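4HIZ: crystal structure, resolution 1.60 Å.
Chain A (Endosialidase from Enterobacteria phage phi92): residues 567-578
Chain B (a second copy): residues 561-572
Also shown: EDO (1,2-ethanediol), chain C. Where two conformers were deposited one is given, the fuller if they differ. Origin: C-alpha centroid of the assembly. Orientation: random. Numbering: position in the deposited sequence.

Chain A (567-578) QMYSLTVTGLEH
Chain B 561-572: TFDNDVQMYSLT

Stretches from two copies of the phage phi92 endosialidase pair as parallel strands, burying 974 Å² between them, both sides summed. The register pairs Gln A567 with Thr B561 and Met A568 with Phe B562 (CA–CA 4.5 and 4.4 Å), then slips by one residue, so that Leu A571 faces Val B566, Thr A572 faces Gln B567 and Val A573 faces Met B568 (CA–CA 5.1, 4.6 and 5.0 Å). The slip falls at the corners, where chain B has two residues, Asp B563 (phi/psi -80/-6) and Asn B564 (-125/176), against the single Tyr A569 (-60/-48). Chain B turns again at Tyr B569 (-60/-49); the other strand residues are extended. Beyond the first corners, strands A570-573 and B565-568 cross at -21° and approach to 4.8 Å.

The ladder is parallel and is interrupted at the corners: Phe B562 N donates to Gln A567 O (2.8 Å, nearly linear at 175°), Val B566 N to Ser A570 O (3.2 Å), Thr A572 N to Val B566 O (3.0 Å), Met B568 N to Thr A572 O (3.0 Å) and Thr A574 N to Met B568 O (2.8 Å). At the corner, Tyr A569 N reaches Phe B562 O at 3.0 Å, but the bond is bent to 125° and weak.

Tyr B569 has the largest covered area, 105 Å². Its CA-to-CB bond points away from chain A, yet the t rotamer (chi1 179°, chi2 82°) brings the ring back against residues Gly A575 to Glu A577. Leu A576 N lies 3.4 Å from Tyr B569 CD1, and Glu A577 N meets the ring edge, 3.8 Å from Tyr B569 CE1. The backbone joins in: Gly A575 N donates to Tyr B569 O at 2.9 Å. Gly A575 has a positive phi (58/25), a conformation that by itself favours glycine. Within the loop, Thr A574 OG1 (chi1 p) accepts from Leu A576 N (3.2 Å). A water bonds both Tyr B569 OH (3.0 Å) and Glu A577 OE1 (2.5 Å), tying the ring's far end to the turn.

Met B568 (68 Å²; p, t, p) lies on one face with Leu A571, Val A573 and Val B566, and Met A568, from before the corner, packs against this group. Met B568 CE lies 3.6 Å from Leu A571 CD1. Met A568 CE is 3.9 Å from Met B568 CE; Met A568 has the same p, t, p rotamer, and Met A568 SD sits 3.8 Å from Val B566 CB. Leu A571 CD2 (t, p) also reaches Leu B571 CD2 at 3.7 Å.

Gln A567 (68 Å²; m, t) lies on the face of its strand that also carries Thr B561, with Gln A567 NE2 3.2 Å from Thr B561 OG1. Past the corner, on the face that carries Ser A570, Thr A572, Asp B565 and Gln B567, Ser A570 OG (chi1 p) donates to Asp B565 OD1 over a very short 2.5 Å and accepts from a water at 2.9 Å; this water also donates to Val B566 O (2.9 Å) and bonds Thr A572 OG1 (3.1 Å). Nearby, ethanediol C2 covers one face of the Tyr A569 ring, 3.5 Å from Tyr A569 CE2, while ethanediol O1 accepts from Asp B565 N (3.0 Å) and donates to Asn B564 OD1 (3.1 Å).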

# COMPACT_ATOMS: atom_id res chain seq x y z
N GLN A 567 -7.63 -6.69 -15.61
CA GLN A 567 -8.21 -8.03 -15.75
C GLN A 567 -8.68 -8.49 -14.40
O GLN A 567 -8.09 -8.13 -13.40
CB GLN A 567 -7.17 -9.03 -16.22
CG GLN A 567 -6.59 -8.62 -17.58
CD GLN A 567 -5.95 -9.84 -18.21
OE1 GLN A 567 -6.39 -10.27 -19.24
NE2 GLN A 567 -4.99 -10.46 -17.50
N MET A 568 -9.72 -9.29 -14.38
CA MET A 568 -10.14 -9.87 -13.10
C MET A 568 -10.76 -11.24 -13.29
O MET A 568 -11.32 -11.58 -14.33
CB MET A 568 -11.11 -8.96 -12.37
CG MET A 568 -12.36 -8.72 -13.15
SD MET A 568 -13.35 -7.48 -12.35
CE MET A 568 -12.38 -5.97 -12.52
N TYR A 569 -10.61 -12.07 -12.26
CA TYR A 569 -11.06 -13.45 -12.38
C TYR A 569 -12.57 -13.56 -12.66
O TYR A 569 -13.00 -14.36 -13.52
CB TYR A 569 -10.74 -14.17 -11.04
CG TYR A 569 -11.22 -15.60 -11.01
CD1 TYR A 569 -10.47 -16.61 -11.61
CD2 TYR A 569 -12.44 -15.93 -10.40
CE1 TYR A 569 -10.91 -17.93 -11.59
CE2 TYR A 569 -12.88 -17.27 -10.36
CZ TYR A 569 -12.10 -18.24 -10.99
OH TYR A 569 -12.49 -19.56 -10.97
N SER A 570 -13.37 -12.81 -11.88
CA SER A 570 -14.82 -12.74 -12.06
C SER A 570 -15.23 -11.35 -11.58
O SER A 570 -14.46 -10.67 -10.90
CB SER A 570 -15.58 -13.79 -11.21
OG SER A 570 -15.45 -13.46 -9.83
N LEU A 571 -16.46 -10.96 -11.91
CA LEU A 571 -16.94 -9.63 -11.53
C LEU A 571 -18.39 -9.70 -11.08
O LEU A 571 -19.23 -10.31 -11.76
CB LEU A 571 -16.84 -8.68 -12.75
CG LEU A 571 -17.51 -7.31 -12.51
CD1 LEU A 571 -16.88 -6.55 -11.34
CD2 LEU A 571 -17.48 -6.43 -13.78
N THR A 572 -18.66 -9.09 -9.93
CA THR A 572 -20.04 -8.88 -9.49
C THR A 572 -20.20 -7.40 -9.23
O THR A 572 -19.38 -6.80 -8.53
CB THR A 572 -20.38 -9.67 -8.21
OG1 THR A 572 -20.28 -11.06 -8.52
CG2 THR A 572 -21.82 -9.37 -7.72
N VAL A 573 -21.23 -6.79 -9.80
CA VAL A 573 -21.47 -5.36 -9.57
C VAL A 573 -22.63 -5.33 -8.56
O VAL A 573 -23.68 -5.91 -8.83
CB VAL A 573 -21.81 -4.62 -10.87
CG1 VAL A 573 -21.81 -3.08 -10.61
CG2 VAL A 573 -20.77 -4.99 -11.95
N THR A 574 -22.44 -4.67 -7.41
CA THR A 574 -23.29 -4.90 -6.23
C THR A 574 -24.36 -3.86 -5.95
O THR A 574 -25.43 -4.19 -5.43
CB THR A 574 -22.42 -4.94 -4.94
OG1 THR A 574 -21.78 -3.66 -4.76
CG2 THR A 574 -21.35 -6.04 -5.03
N GLY A 575 -24.08 -2.59 -6.24
CA GLY A 575 -24.95 -1.51 -5.78
C GLY A 575 -25.13 -1.46 -4.26
O GLY A 575 -26.11 -0.90 -3.76
N LEU A 576 -24.16 -1.98 -3.52
CA LEU A 576 -24.27 -2.07 -2.07
C LEU A 576 -23.25 -1.12 -1.43
O LEU A 576 -22.04 -1.32 -1.55
CB LEU A 576 -24.01 -3.52 -1.64
CG LEU A 576 -24.13 -3.76 -0.12
CD1 LEU A 576 -25.48 -3.29 0.42
CD2 LEU A 576 -23.93 -5.23 0.20
N GLU A 577 -23.74 -0.07 -0.79
CA GLU A 577 -22.81 0.92 -0.28
C GLU A 577 -22.40 0.68 1.16
O GLU A 577 -22.89 -0.25 1.82
CB GLU A 577 -23.37 2.33 -0.46
CG GLU A 577 -24.59 2.63 0.35
CD GLU A 577 -25.12 4.05 0.02
OE1 GLU A 577 -25.95 4.19 -0.92
OE2 GLU A 577 -24.67 5.02 0.68
N HIS A 578 -21.46 1.50 1.64
CA HIS A 578 -20.92 1.37 3.01
C HIS A 578 -21.98 1.19 4.10
O HIS A 578 -21.85 0.30 4.96
CB HIS A 578 -20.03 2.59 3.34
CG HIS A 578 -19.39 2.54 4.69
ND1 HIS A 578 -18.15 1.97 4.91
CD2 HIS A 578 -19.81 3.01 5.89
CE1 HIS A 578 -17.83 2.10 6.19
NE2 HIS A 578 -18.83 2.70 6.81
N THR B 561 -3.97 -7.08 -12.73
CA THR B 561 -4.74 -8.30 -12.93
C THR B 561 -5.14 -8.85 -11.56
O THR B 561 -4.27 -9.11 -10.72
CB THR B 561 -3.91 -9.34 -13.69
OG1 THR B 561 -3.76 -8.86 -15.04
CG2 THR B 561 -4.61 -10.72 -13.73
N PHE B 562 -6.44 -8.97 -11.34
CA PHE B 562 -6.97 -9.53 -10.08
C PHE B 562 -7.14 -11.03 -10.27
O PHE B 562 -7.96 -11.46 -11.08
CB PHE B 562 -8.33 -8.89 -9.74
CG PHE B 562 -8.22 -7.42 -9.35
CD1 PHE B 562 -8.19 -6.42 -10.34
CD2 PHE B 562 -8.09 -7.04 -8.02
CE1 PHE B 562 -8.06 -5.07 -9.97
CE2 PHE B 562 -7.96 -5.71 -7.65
CZ PHE B 562 -7.96 -4.71 -8.62
N ASP B 563 -6.39 -11.82 -9.50
CA ASP B 563 -6.45 -13.28 -9.64
C ASP B 563 -7.65 -13.90 -8.91
O ASP B 563 -7.87 -15.12 -9.01
CB ASP B 563 -5.17 -13.90 -9.06
CG ASP B 563 -3.95 -13.67 -9.95
OD1 ASP B 563 -4.11 -13.29 -11.14
OD2 ASP B 563 -2.82 -13.94 -9.48
N ASN B 564 -8.40 -13.09 -8.16
CA ASN B 564 -9.56 -13.60 -7.43
C ASN B 564 -10.86 -12.85 -7.75
O ASN B 564 -10.83 -11.84 -8.48
CB ASN B 564 -9.27 -13.51 -5.94
CG ASN B 564 -8.15 -14.48 -5.53
OD1 ASN B 564 -8.41 -15.69 -5.27
ND2 ASN B 564 -6.95 -13.98 -5.47
N ASP B 565 -11.97 -13.32 -7.17
CA ASP B 565 -13.27 -12.65 -7.34
C ASP B 565 -13.22 -11.17 -6.95
O ASP B 565 -12.70 -10.82 -5.88
CB ASP B 565 -14.34 -13.31 -6.45
CG ASP B 565 -14.66 -14.73 -6.86
OD1 ASP B 565 -14.75 -15.05 -8.08
OD2 ASP B 565 -14.80 -15.55 -5.94
N VAL B 566 -13.79 -10.33 -7.80
CA VAL B 566 -13.89 -8.90 -7.50
C VAL B 566 -15.37 -8.48 -7.47
O VAL B 566 -16.18 -8.92 -8.31
CB VAL B 566 -13.17 -8.08 -8.59
CG1 VAL B 566 -13.40 -6.56 -8.34
CG2 VAL B 566 -11.67 -8.39 -8.56
N GLN B 567 -15.72 -7.65 -6.49
CA GLN B 567 -17.05 -7.01 -6.49
C GLN B 567 -16.85 -5.52 -6.48
O GLN B 567 -15.87 -5.04 -5.91
CB GLN B 567 -17.84 -7.36 -5.23
CG GLN B 567 -18.00 -8.86 -5.03
CD GLN B 567 -19.10 -9.06 -4.07
OE1 GLN B 567 -20.11 -9.60 -4.42
NE2 GLN B 567 -18.94 -8.57 -2.86
N MET B 568 -17.78 -4.77 -7.06
CA MET B 568 -17.69 -3.32 -6.98
C MET B 568 -19.07 -2.72 -6.99
O MET B 568 -20.02 -3.28 -7.53
CB MET B 568 -16.85 -2.75 -8.13
CG MET B 568 -17.39 -3.11 -9.48
SD MET B 568 -16.24 -2.65 -10.79
CE MET B 568 -14.85 -3.75 -10.48
N TYR B 569 -19.16 -1.54 -6.40
CA TYR B 569 -20.45 -0.86 -6.27
C TYR B 569 -21.11 -0.56 -7.61
O TYR B 569 -22.30 -0.85 -7.81
CB TYR B 569 -20.26 0.44 -5.47
CG TYR B 569 -21.55 1.21 -5.31
CD1 TYR B 569 -22.48 0.87 -4.32
CD2 TYR B 569 -21.83 2.30 -6.16
CE1 TYR B 569 -23.64 1.55 -4.19
CE2 TYR B 569 -23.01 3.00 -6.01
CZ TYR B 569 -23.91 2.61 -5.02
OH TYR B 569 -25.09 3.29 -4.83
N SER B 570 -20.33 0.03 -8.53
CA SER B 570 -20.77 0.33 -9.89
C SER B 570 -19.51 0.28 -10.73
O SER B 570 -18.38 0.31 -10.20
CB SER B 570 -21.39 1.73 -9.97
OG SER B 570 -20.40 2.72 -9.75
N LEU B 571 -19.71 0.20 -12.03
CA LEU B 571 -18.58 0.13 -12.97
C LEU B 571 -18.81 1.06 -14.16
O LEU B 571 -19.87 1.01 -14.80
CB LEU B 571 -18.39 -1.32 -13.45
CG LEU B 571 -17.36 -1.45 -14.58
CD1 LEU B 571 -15.96 -0.99 -14.13
CD2 LEU B 571 -17.35 -2.92 -15.09
N THR B 572 -17.82 1.90 -14.46
CA THR B 572 -17.78 2.60 -15.75
C THR B 572 -16.49 2.22 -16.46
O THR B 572 -15.41 2.31 -15.88
CB THR B 572 -17.85 4.14 -15.60
OG1 THR B 572 -19.06 4.46 -14.91
CG2 THR B 572 -17.81 4.85 -16.98
C1 EDO C . -11.82 -17.03 -6.76
O1 EDO C . -11.46 -15.93 -5.87
C2 EDO C . -10.69 -17.48 -7.70
O2 EDO C . -9.74 -18.30 -6.98
O HOH W 1 -17.19 -11.64 -8.36
O HOH W 2 -26.66 2.28 -2.44